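Local coordinates for DUF1116 domain-containing protein (Enterococcus faecalis, PDB 3CLQ) that is of unknown function but belongs to the family of AllG, a subunit of oxamate carbamoyltransferase, at residues P61-F72 with L139-V149; P161-E172 with L205-F214. All coordinates share one frame; numbering follows the deposited sequence.

Contact 1: residues P61-F72 with L139-V149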
loop_
_atom_site.group_PDB
_atom_site.type_symbol
_atom_site.label_atom_id
_atom_site.label_comp_id
_atom_site.label_asym_id
_atom_site.label_seq_id
_atom_site.Cartn_x
_atom_site.Cartn_y
_atom_site.Cartn_z
ATOM N N PRO B 61 26.463 14.087 -14.953
ATOM C CA PRO B 61 26.044 12.838 -14.333
ATOM C C PRO B 61 25.977 11.618 -15.275
ATOM O O PRO B 61 26.266 10.494 -14.846
ATOM C CB PRO B 61 24.654 13.175 -13.784
ATOM C CG PRO B 61 24.680 14.644 -13.587
ATOM C CD PRO B 61 25.493 15.168 -14.725
HETATM N N MSE B 62 25.593 11.825 -16.532
HETATM C CA MSE B 62 25.447 10.707 -17.463
HETATM C C MSE B 62 26.787 10.202 -18.000
HETATM O O MSE B 62 26.940 9.006 -18.267
HETATM C CB MSE B 62 24.529 11.074 -18.622
HETATM C CG MSE B 62 24.188 9.885 -19.505
HETATM SE SE MSE B 62 23.054 10.333 -21.041
HETATM C CE MSE B 62 21.298 10.442 -20.154
ATOM N N LYS B 63 27.753 11.102 -18.172
ATOM C CA LYS B 63 29.110 10.659 -18.502
ATOM C C LYS B 63 29.662 9.769 -17.389
ATOM O O LYS B 63 30.269 8.740 -17.653
ATOM C CB LYS B 63 30.058 11.832 -18.765
ATOM C CG LYS B 63 29.802 12.556 -20.065
ATOM C CD LYS B 63 31.073 13.173 -20.582
ATOM C CE LYS B 63 30.820 13.916 -21.865
ATOM N NZ LYS B 63 30.703 15.385 -21.644
ATOM N N GLY B 64 29.444 10.161 -16.142
ATOM C CA GLY B 64 29.844 9.323 -15.028
ATOM C C GLY B 64 29.189 7.957 -15.119
ATOM O O GLY B 64 29.762 6.949 -14.717
ATOM N N ALA B 65 27.978 7.919 -15.653
ATOM C CA ALA B 65 27.257 6.664 -15.797
ATOM C C ALA B 65 27.921 5.756 -16.831
ATOM O O ALA B 65 28.268 4.627 -16.525
ATOM C CB ALA B 65 25.829 6.917 -16.157
ATOM N N VAL B 66 28.128 6.232 -18.050
ATOM C CA VAL B 66 28.775 5.351 -19.019
ATOM C C VAL B 66 30.134 4.861 -18.506
ATOM O O VAL B 66 30.596 3.784 -18.877
ATOM C CB VAL B 66 28.942 5.995 -20.420
ATOM C CG1 VAL B 66 27.635 6.670 -20.854
ATOM C CG2 VAL B 66 30.067 6.967 -20.407
ATOM N N GLN B 67 30.761 5.643 -17.638
ATOM C CA GLN B 67 32.097 5.307 -17.152
ATOM C C GLN B 67 32.073 4.181 -16.140
ATOM O O GLN B 67 32.900 3.265 -16.198
ATOM C CB GLN B 67 32.774 6.538 -16.546
ATOM C CG GLN B 67 33.479 7.401 -17.586
ATOM C CD GLN B 67 33.692 8.813 -17.100
ATOM O OE1 GLN B 67 33.859 9.052 -15.900
ATOM N NE2 GLN B 67 33.674 9.765 -18.029
ATOM N N GLY B 68 31.124 4.266 -15.210
ATOM C CA GLY B 68 30.978 3.250 -14.186
ATOM C C GLY B 68 30.616 1.984 -14.920
ATOM O O GLY B 68 31.152 0.914 -14.647
ATOM N N ALA B 69 29.722 2.130 -15.889
ATOM C CA ALA B 69 29.219 1.001 -16.647
ATOM C C ALA B 69 30.371 0.306 -17.333
ATOM O O ALA B 69 30.535 -0.915 -17.214
ATOM C CB ALA B 69 28.209 1.466 -17.678
ATOM N N LEU B 70 31.166 1.088 -18.048
ATOM C CA LEU B 70 32.272 0.536 -18.794
ATOM C C LEU B 70 33.217 -0.245 -17.892
ATOM O O LEU B 70 33.665 -1.338 -18.248
ATOM C CB LEU B 70 32.998 1.645 -19.557
ATOM C CG LEU B 70 32.748 1.769 -21.076
ATOM C CD1 LEU B 70 31.659 0.847 -21.624
ATOM C CD2 LEU B 70 32.484 3.208 -21.482
ATOM N N VAL B 71 33.501 0.296 -16.712
ATOM C CA VAL B 71 34.365 -0.416 -15.781
ATOM C C VAL B 71 33.742 -1.747 -15.395
ATOM O O VAL B 71 34.422 -2.764 -15.338
ATOM C CB VAL B 71 34.707 0.420 -14.527
ATOM C CG1 VAL B 71 35.421 -0.453 -13.471
ATOM C CG2 VAL B 71 35.595 1.606 -14.916
ATOM N N PHE B 72 32.438 -1.736 -15.140
ATOM C CA PHE B 72 31.710 -2.953 -14.797
ATOM C C PHE B 72 31.731 -3.989 -15.939
ATOM O O PHE B 72 32.118 -5.146 -15.732
ATOM C CB PHE B 72 30.291 -2.593 -14.360
ATOM C CG PHE B 72 29.297 -3.711 -14.497
ATOM C CD1 PHE B 72 29.145 -4.646 -13.482
ATOM C CD2 PHE B 72 28.489 -3.804 -15.628
ATOM C CE1 PHE B 72 28.220 -5.661 -13.599
ATOM C CE2 PHE B 72 27.576 -4.819 -15.755
ATOM C CZ PHE B 72 27.437 -5.752 -14.735
ATOM N N LEU B 139 24.606 4.399 -9.495
ATOM C CA LEU B 139 25.007 4.646 -10.872
ATOM C C LEU B 139 24.052 5.521 -11.675
ATOM O O LEU B 139 24.486 6.384 -12.444
ATOM C CB LEU B 139 25.183 3.332 -11.621
ATOM C CG LEU B 139 25.585 3.577 -13.079
ATOM C CD1 LEU B 139 27.098 3.672 -13.200
ATOM C CD2 LEU B 139 25.023 2.498 -14.024
ATOM N N ARG B 140 22.757 5.304 -11.523
ATOM C CA ARG B 140 21.798 6.072 -12.316
ATOM C C ARG B 140 21.893 7.596 -12.077
ATOM O O ARG B 140 21.322 8.387 -12.846
ATOM C CB ARG B 140 20.368 5.559 -12.132
ATOM C CG ARG B 140 19.699 6.010 -10.866
ATOM C CD ARG B 140 18.376 5.281 -10.690
ATOM N NE ARG B 140 18.138 4.942 -9.289
ATOM C CZ ARG B 140 17.285 5.587 -8.503
ATOM N NH1 ARG B 140 16.559 6.600 -8.971
ATOM N NH2 ARG B 140 17.145 5.216 -7.246
ATOM N N PHE B 141 22.627 7.995 -11.036
ATOM C CA PHE B 141 22.861 9.409 -10.734
ATOM C C PHE B 141 24.311 9.753 -11.017
ATOM O O PHE B 141 24.775 10.837 -10.680
ATOM C CB PHE B 141 22.553 9.738 -9.268
ATOM C CG PHE B 141 21.096 9.768 -8.939
ATOM C CD1 PHE B 141 20.263 10.721 -9.509
ATOM C CD2 PHE B 141 20.554 8.847 -8.049
ATOM C CE1 PHE B 141 18.902 10.758 -9.202
ATOM C CE2 PHE B 141 19.198 8.875 -7.729
ATOM C CZ PHE B 141 18.368 9.836 -8.307
ATOM N N GLY B 142 25.033 8.808 -11.606
ATOM C CA GLY B 142 26.358 9.092 -12.137
ATOM C C GLY B 142 27.515 8.697 -11.244
ATOM O O GLY B 142 28.673 8.874 -11.634
ATOM N N ALA B 143 27.207 8.150 -10.059
ATOM C CA ALA B 143 28.236 7.751 -9.089
ATOM C C ALA B 143 28.997 6.503 -9.545
ATOM O O ALA B 143 28.398 5.578 -10.085
ATOM C CB ALA B 143 27.613 7.522 -7.733
ATOM N N ASN B 144 30.311 6.473 -9.335
ATOM C CA ASN B 144 31.120 5.316 -9.775
ATOM C C ASN B 144 32.349 4.987 -8.935
ATOM O O ASN B 144 33.427 4.808 -9.469
ATOM C CB ASN B 144 31.493 5.410 -11.265
ATOM C CG ASN B 144 31.824 6.829 -11.698
ATOM O OD1 ASN B 144 32.635 7.507 -11.082
ATOM N ND2 ASN B 144 31.199 7.275 -12.770
ATOM N N ASP B 145 32.171 4.907 -7.620
ATOM C CA ASP B 145 33.170 4.338 -6.720
ATOM C C ASP B 145 33.424 2.871 -7.011
ATOM O O ASP B 145 32.728 2.246 -7.815
ATOM C CB ASP B 145 32.648 4.375 -5.290
ATOM C CG ASP B 145 32.593 5.755 -4.733
ATOM O OD1 ASP B 145 33.637 6.440 -4.732
ATOM O OD2 ASP B 145 31.503 6.146 -4.283
ATOM N N GLN B 146 34.400 2.312 -6.306
ATOM C CA GLN B 146 34.474 0.882 -6.148
ATOM C C GLN B 146 33.130 0.406 -5.575
ATOM O O GLN B 146 32.510 -0.526 -6.106
ATOM C CB GLN B 146 35.619 0.507 -5.208
ATOM C CG GLN B 146 36.616 -0.496 -5.794
ATOM C CD GLN B 146 35.978 -1.489 -6.774
ATOM O OE1 GLN B 146 36.363 -1.562 -7.950
ATOM N NE2 GLN B 146 35.005 -2.256 -6.288
ATOM N N SER B 147 32.633 1.051 -4.525
ATOM C CA SER B 147 31.411 0.526 -3.919
ATOM C C SER B 147 30.323 0.267 -4.969
ATOM O O SER B 147 29.760 -0.829 -5.023
ATOM C CB SER B 147 30.922 1.358 -2.722
ATOM O OG SER B 147 30.711 2.713 -3.038
ATOM N N VAL B 148 30.047 1.251 -5.819
ATOM C CA VAL B 148 29.030 1.109 -6.872
ATOM C C VAL B 148 29.282 -0.026 -7.862
ATOM O O VAL B 148 28.360 -0.752 -8.239
ATOM C CB VAL B 148 28.881 2.396 -7.702
ATOM C CG1 VAL B 148 28.119 2.121 -8.997
ATOM C CG2 VAL B 148 28.198 3.474 -6.886
ATOM N N VAL B 149 30.520 -0.176 -8.317
ATOM C CA VAL B 149 30.788 -1.274 -9.242
ATOM C C VAL B 149 30.630 -2.646 -8.565
ATOM O O VAL B 149 30.110 -3.571 -9.179
ATOM C CB VAL B 149 32.128 -1.126 -9.968
ATOM C CG1 VAL B 149 33.227 -0.828 -8.988
ATOM C CG2 VAL B 149 32.434 -2.382 -10.770
#
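Gly64 and Gly68, one turn apart, form a smooth face of helix 60-73 on which the connection leading into helix 146-168 lies, with Gly142 and Asn144 pressed close. At the start of this face the O of Pro61 comes within 3.1 Å of the CA of Gly142, a backbone approach possible because Gly142 has no side chain; Gly64, equally bare, lets the O of Gly142 lie against its CA. Gly142 also has a positive phi of 99°, where a CB would press on the carbonyl O of Phe141, so glycine suits the place. Next, Asn144 points at the helix: its CB rests 3.7 Å from Gly68 CA, while its ND2 donates to Gly64 O, an oxygen that already accepts the helical bond from Gly68 N. The N-H...O angle is only 129° and the modelled separation of ND2 and that oxygen is improbably short, so the exact length is doubtful. Leu139 reaches the same face with its CG anti to the backbone N (chi1 179°), which brings CD1 to 3.7 Å from Ala65 O and 4.0 Å from Gly68 CA. Farther along, Val149, in the first turn of helix 146-168, sets CG2 4.2 Å from Phe72 CB, and the Phe72 ring continues onto Leu152 and Ile153 of that helix. Bare backbones thus meet at the glycines, the Asn144 amide gives Gly64 O a second donor, and Leu139 and Val149 add apolar carbon alongside.

Contact 2: residues P161-E172 with L205-F214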
loop_
_atom_site.group_PDB
_atom_site.type_symbol
_atom_site.label_atom_id
_atom_site.label_comp_id
_atom_site.label_asym_id
_atom_site.label_seq_id
_atom_site.Cartn_x
_atom_site.Cartn_y
_atom_site.Cartn_z
ATOM N N PRO B 161 20.510 -13.501 -11.093
ATOM C CA PRO B 161 20.248 -14.929 -11.246
ATOM C C PRO B 161 19.118 -15.423 -10.348
ATOM O O PRO B 161 18.244 -16.178 -10.787
ATOM C CB PRO B 161 21.572 -15.554 -10.824
ATOM C CG PRO B 161 22.589 -14.540 -11.213
ATOM C CD PRO B 161 21.942 -13.234 -10.867
ATOM N N LEU B 162 19.125 -14.980 -9.099
ATOM C CA LEU B 162 18.045 -15.300 -8.180
ATOM C C LEU B 162 16.712 -14.903 -8.805
ATOM O O LEU B 162 15.771 -15.690 -8.818
ATOM C CB LEU B 162 18.251 -14.585 -6.853
ATOM C CG LEU B 162 17.483 -15.082 -5.614
ATOM C CD1 LEU B 162 17.655 -14.118 -4.451
ATOM C CD2 LEU B 162 16.009 -15.263 -5.882
ATOM N N LEU B 163 16.623 -13.693 -9.336
ATOM C CA LEU B 163 15.350 -13.240 -9.867
ATOM C C LEU B 163 14.917 -14.073 -11.045
ATOM O O LEU B 163 13.772 -14.490 -11.120
ATOM C CB LEU B 163 15.389 -11.772 -10.268
ATOM C CG LEU B 163 14.750 -10.861 -9.226
ATOM C CD1 LEU B 163 14.095 -11.746 -8.222
ATOM C CD2 LEU B 163 15.775 -9.956 -8.547
ATOM N N HIS B 164 15.844 -14.312 -11.957
ATOM C CA HIS B 164 15.599 -15.103 -13.158
ATOM C C HIS B 164 15.070 -16.481 -12.800
ATOM O O HIS B 164 14.090 -16.943 -13.385
ATOM C CB HIS B 164 16.909 -15.252 -13.927
ATOM C CG HIS B 164 16.879 -16.280 -15.017
ATOM N ND1 HIS B 164 16.499 -15.985 -16.312
ATOM C CD2 HIS B 164 17.247 -17.584 -15.023
ATOM C CE1 HIS B 164 16.616 -17.068 -17.064
ATOM N NE2 HIS B 164 17.061 -18.053 -16.303
ATOM N N ASP B 165 15.737 -17.131 -11.845
ATOM C CA ASP B 165 15.347 -18.456 -11.402
ATOM C C ASP B 165 13.951 -18.429 -10.753
ATOM O O ASP B 165 13.095 -19.268 -11.035
ATOM C CB ASP B 165 16.411 -19.034 -10.463
ATOM C CG ASP B 165 17.727 -19.357 -11.192
ATOM O OD1 ASP B 165 18.579 -20.071 -10.602
ATOM O OD2 ASP B 165 17.915 -18.910 -12.360
ATOM N N ALA B 166 13.706 -17.437 -9.911
ATOM C CA ALA B 166 12.407 -17.318 -9.286
ATOM C C ALA B 166 11.281 -17.259 -10.327
ATOM O O ALA B 166 10.232 -17.875 -10.158
ATOM C CB ALA B 166 12.382 -16.096 -8.407
HETATM N N MSE B 167 11.487 -16.521 -11.409
HETATM C CA MSE B 167 10.395 -16.346 -12.350
HETATM C C MSE B 167 10.105 -17.592 -13.194
HETATM O O MSE B 167 9.043 -17.678 -13.825
HETATM C CB MSE B 167 10.603 -15.113 -13.220
HETATM C CG MSE B 167 10.579 -13.830 -12.441
HETATM SE SE MSE B 167 8.795 -13.473 -11.641
HETATM C CE MSE B 167 7.830 -13.102 -13.329
ATOM N N THR B 168 11.017 -18.568 -13.204
ATOM C CA THR B 168 10.696 -19.834 -13.880
ATOM C C THR B 168 9.698 -20.675 -13.075
ATOM O O THR B 168 9.037 -21.548 -13.639
ATOM C CB THR B 168 11.939 -20.714 -14.229
ATOM O OG1 THR B 168 12.429 -21.354 -13.047
ATOM C CG2 THR B 168 13.044 -19.898 -14.889
ATOM N N PHE B 169 9.608 -20.423 -11.769
ATOM C CA PHE B 169 8.587 -21.035 -10.913
ATOM C C PHE B 169 7.260 -20.284 -11.007
ATOM O O PHE B 169 6.386 -20.453 -10.161
ATOM C CB PHE B 169 9.044 -21.093 -9.445
ATOM C CG PHE B 169 10.123 -22.105 -9.188
ATOM C CD1 PHE B 169 11.467 -21.747 -9.245
ATOM C CD2 PHE B 169 9.805 -23.430 -8.926
ATOM C CE1 PHE B 169 12.465 -22.689 -9.037
ATOM C CE2 PHE B 169 10.788 -24.350 -8.711
ATOM C CZ PHE B 169 12.124 -23.979 -8.772
ATOM N N CYS B 170 7.100 -19.460 -12.033
ATOM C CA CYS B 170 5.927 -18.598 -12.102
ATOM C C CYS B 170 5.513 -18.380 -13.534
ATOM O O CYS B 170 5.707 -17.304 -14.077
ATOM C CB CYS B 170 6.218 -17.249 -11.441
ATOM S SG CYS B 170 4.962 -15.962 -11.729
ATOM N N PRO B 171 4.874 -19.380 -14.126
ATOM C CA PRO B 171 4.717 -19.464 -15.574
ATOM C C PRO B 171 3.572 -18.587 -16.065
ATOM O O PRO B 171 3.454 -18.333 -17.260
ATOM C CB PRO B 171 4.379 -20.934 -15.798
ATOM C CG PRO B 171 3.652 -21.344 -14.524
ATOM C CD PRO B 171 4.186 -20.470 -13.408
ATOM N N GLU B 172 2.732 -18.147 -15.140
ATOM C CA GLU B 172 1.635 -17.234 -15.443
ATOM C C GLU B 172 2.114 -15.782 -15.536
ATOM O O GLU B 172 1.422 -14.921 -16.085
ATOM C CB GLU B 172 0.585 -17.319 -14.339
ATOM C CG GLU B 172 1.124 -16.877 -12.944
ATOM C CD GLU B 172 1.683 -18.047 -12.081
ATOM O OE1 GLU B 172 2.522 -18.867 -12.588
ATOM O OE2 GLU B 172 1.277 -18.129 -10.886
ATOM N N LEU B 205 6.964 -11.739 -5.259
ATOM C CA LEU B 205 8.193 -12.454 -5.597
ATOM C C LEU B 205 8.653 -13.495 -4.568
ATOM O O LEU B 205 9.251 -14.497 -4.944
ATOM C CB LEU B 205 9.338 -11.469 -5.822
ATOM C CG LEU B 205 9.355 -10.667 -7.122
ATOM C CD1 LEU B 205 10.502 -9.681 -7.087
ATOM C CD2 LEU B 205 9.503 -11.598 -8.328
ATOM N N THR B 206 8.410 -13.255 -3.281
ATOM C CA THR B 206 8.986 -14.101 -2.245
ATOM C C THR B 206 8.744 -15.596 -2.455
ATOM O O THR B 206 9.694 -16.378 -2.467
ATOM C CB THR B 206 8.500 -13.708 -0.834
ATOM O OG1 THR B 206 9.068 -12.448 -0.445
ATOM C CG2 THR B 206 8.894 -14.768 0.184
ATOM N N PRO B 207 7.474 -16.006 -2.617
ATOM C CA PRO B 207 7.183 -17.441 -2.727
ATOM C C PRO B 207 8.090 -18.114 -3.771
ATOM O O PRO B 207 8.606 -19.203 -3.559
ATOM C CB PRO B 207 5.718 -17.474 -3.203
ATOM C CG PRO B 207 5.143 -16.133 -2.885
ATOM C CD PRO B 207 6.264 -15.159 -2.720
ATOM N N TYR B 208 8.275 -17.442 -4.895
ATOM C CA TYR B 208 9.104 -17.959 -5.978
ATOM C C TYR B 208 10.595 -17.977 -5.653
ATOM O O TYR B 208 11.294 -18.919 -6.023
ATOM C CB TYR B 208 8.836 -17.180 -7.268
ATOM C CG TYR B 208 7.372 -17.090 -7.583
ATOM C CD1 TYR B 208 6.562 -18.213 -7.521
ATOM C CD2 TYR B 208 6.788 -15.875 -7.915
ATOM C CE1 TYR B 208 5.211 -18.137 -7.785
ATOM C CE2 TYR B 208 5.438 -15.781 -8.185
ATOM C CZ TYR B 208 4.656 -16.919 -8.125
ATOM O OH TYR B 208 3.311 -16.824 -8.410
HETATM N N MSE B 209 11.087 -16.954 -4.965
HETATM C CA MSE B 209 12.482 -16.929 -4.576
HETATM C C MSE B 209 12.771 -18.082 -3.647
HETATM O O MSE B 209 13.824 -18.692 -3.704
HETATM C CB MSE B 209 12.857 -15.632 -3.869
HETATM C CG MSE B 209 12.797 -14.375 -4.719
HETATM SE SE MSE B 209 12.941 -12.785 -3.573
HETATM C CE MSE B 209 14.786 -12.921 -3.064
ATOM N N VAL B 210 11.835 -18.387 -2.776
ATOM C CA VAL B 210 12.077 -19.458 -1.842
ATOM C C VAL B 210 12.198 -20.834 -2.530
ATOM O O VAL B 210 12.801 -21.753 -1.986
ATOM C CB VAL B 210 10.997 -19.444 -0.770
ATOM C CG1 VAL B 210 11.002 -20.720 0.030
ATOM C CG2 VAL B 210 11.204 -18.229 0.122
ATOM N N GLN B 211 11.651 -20.958 -3.738
ATOM C CA GLN B 211 11.644 -22.233 -4.450
ATOM C C GLN B 211 12.957 -22.459 -5.206
ATOM O O GLN B 211 13.138 -23.429 -5.944
ATOM C CB GLN B 211 10.470 -22.278 -5.415
ATOM C CG GLN B 211 9.199 -22.768 -4.775
ATOM C CD GLN B 211 8.024 -22.703 -5.715
ATOM O OE1 GLN B 211 7.250 -21.748 -5.678
ATOM N NE2 GLN B 211 7.891 -23.701 -6.578
ATOM N N THR B 212 13.877 -21.545 -4.964
ATOM C CA THR B 212 15.075 -21.406 -5.742
ATOM C C THR B 212 16.186 -22.173 -5.036
ATOM O O THR B 212 15.992 -22.666 -3.921
ATOM C CB THR B 212 15.392 -19.919 -5.848
ATOM O OG1 THR B 212 15.672 -19.583 -7.202
ATOM C CG2 THR B 212 16.524 -19.529 -4.939
ATOM N N ASP B 213 17.339 -22.301 -5.668
ATOM C CA ASP B 213 18.391 -23.053 -5.035
ATOM C C ASP B 213 19.376 -22.190 -4.291
ATOM O O ASP B 213 20.364 -22.691 -3.772
ATOM C CB ASP B 213 19.087 -23.984 -6.035
ATOM C CG ASP B 213 18.250 -25.236 -6.331
ATOM O OD1 ASP B 213 18.679 -26.047 -7.204
ATOM O OD2 ASP B 213 17.163 -25.393 -5.684
ATOM N N PHE B 214 19.102 -20.897 -4.224
ATOM C CA PHE B 214 19.918 -19.996 -3.414
ATOM C C PHE B 214 19.814 -20.323 -1.909
ATOM O O PHE B 214 18.789 -20.819 -1.433
ATOM C CB PHE B 214 19.593 -18.533 -3.741
ATOM C CG PHE B 214 20.099 -18.098 -5.096
ATOM C CD1 PHE B 214 21.234 -17.309 -5.209
ATOM C CD2 PHE B 214 19.472 -18.521 -6.258
ATOM C CE1 PHE B 214 21.722 -16.931 -6.471
ATOM C CE2 PHE B 214 19.951 -18.153 -7.511
ATOM C CZ PHE B 214 21.074 -17.356 -7.622
#
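Tyr208 lies against the C-terminal end of helix 146-168, and each part of its side chain meets something different. Tyr208 CB sits 3.3 Å from Ala166 O and also touches the methyl of Ala166, whose small size suits a place where two helices pass closely. With CG anti to the carbonyl carbon (chi1 -51°), the ring extends along residues 166-170. Tyr208 CD1 lies 3.5 Å from Phe169 O, which approaches the ring obliquely. Over the middle of one face stands Cys170, its CB 3.6 Å from the Tyr208 ring centroid in a CH-pi contact; its SG, 3.6 Å from Tyr208 CE2, adds an oblique sulfur-aromatic contact. At the tip, Tyr208 OH is 3.5 Å from OE2 of Glu172, whose chain bends at chi2 and arrives from the opposite direction.

Two more rings are covered by aliphatic carbons. Leu162 CB lies 4.0 Å from the Phe214 ring centroid, nearly on the ring normal, while Pro161 CB meets the edge of that ring. Gln211 CB stands 3.7 Å from the Phe169 ring centroid, over the face, and its extended chain brings NE2 close to Phe169 CD2, with amide and ring planes 56° apart. The branched end of Leu162 also crosses the selenomethionine Met209 at about a right angle, CD1 on Met209 CE and CD2 on its CG, and both residues touch Val222 of helix 216-226. Beyond this packing, Arg216 of the second subunit donates hydrogen bonds to Val210 O and Phe214 O, so segment 205-214 also takes part in the dimer contact. The axes of helices 161-168 and 205-210 come within 7.8 Å at 97°: a nearly perpendicular helix crossing, with alanine at the close point and aromatic-aliphatic packing around it.

Overall arrangement
Helix 146-168 connects the two contacts: contact 1 includes its first turn and the connection before it, and contact 2 its last two turns and the residues that follow. Contact 1 closes before contact 2 opens along the chain. Their centres are 29 Å apart and their nearest atoms about 10 Å, so they do not touch. At one end the helix is tied to helix 60-73, which also packs on helix 79-87 and strand 45-48; at the other it crosses helix 195-210 and rests on strand 26-33 of an antiparallel sheet. The long helix thus spans from a buried, single-chain contact to a partly exposed helical cluster that meets the second subunit.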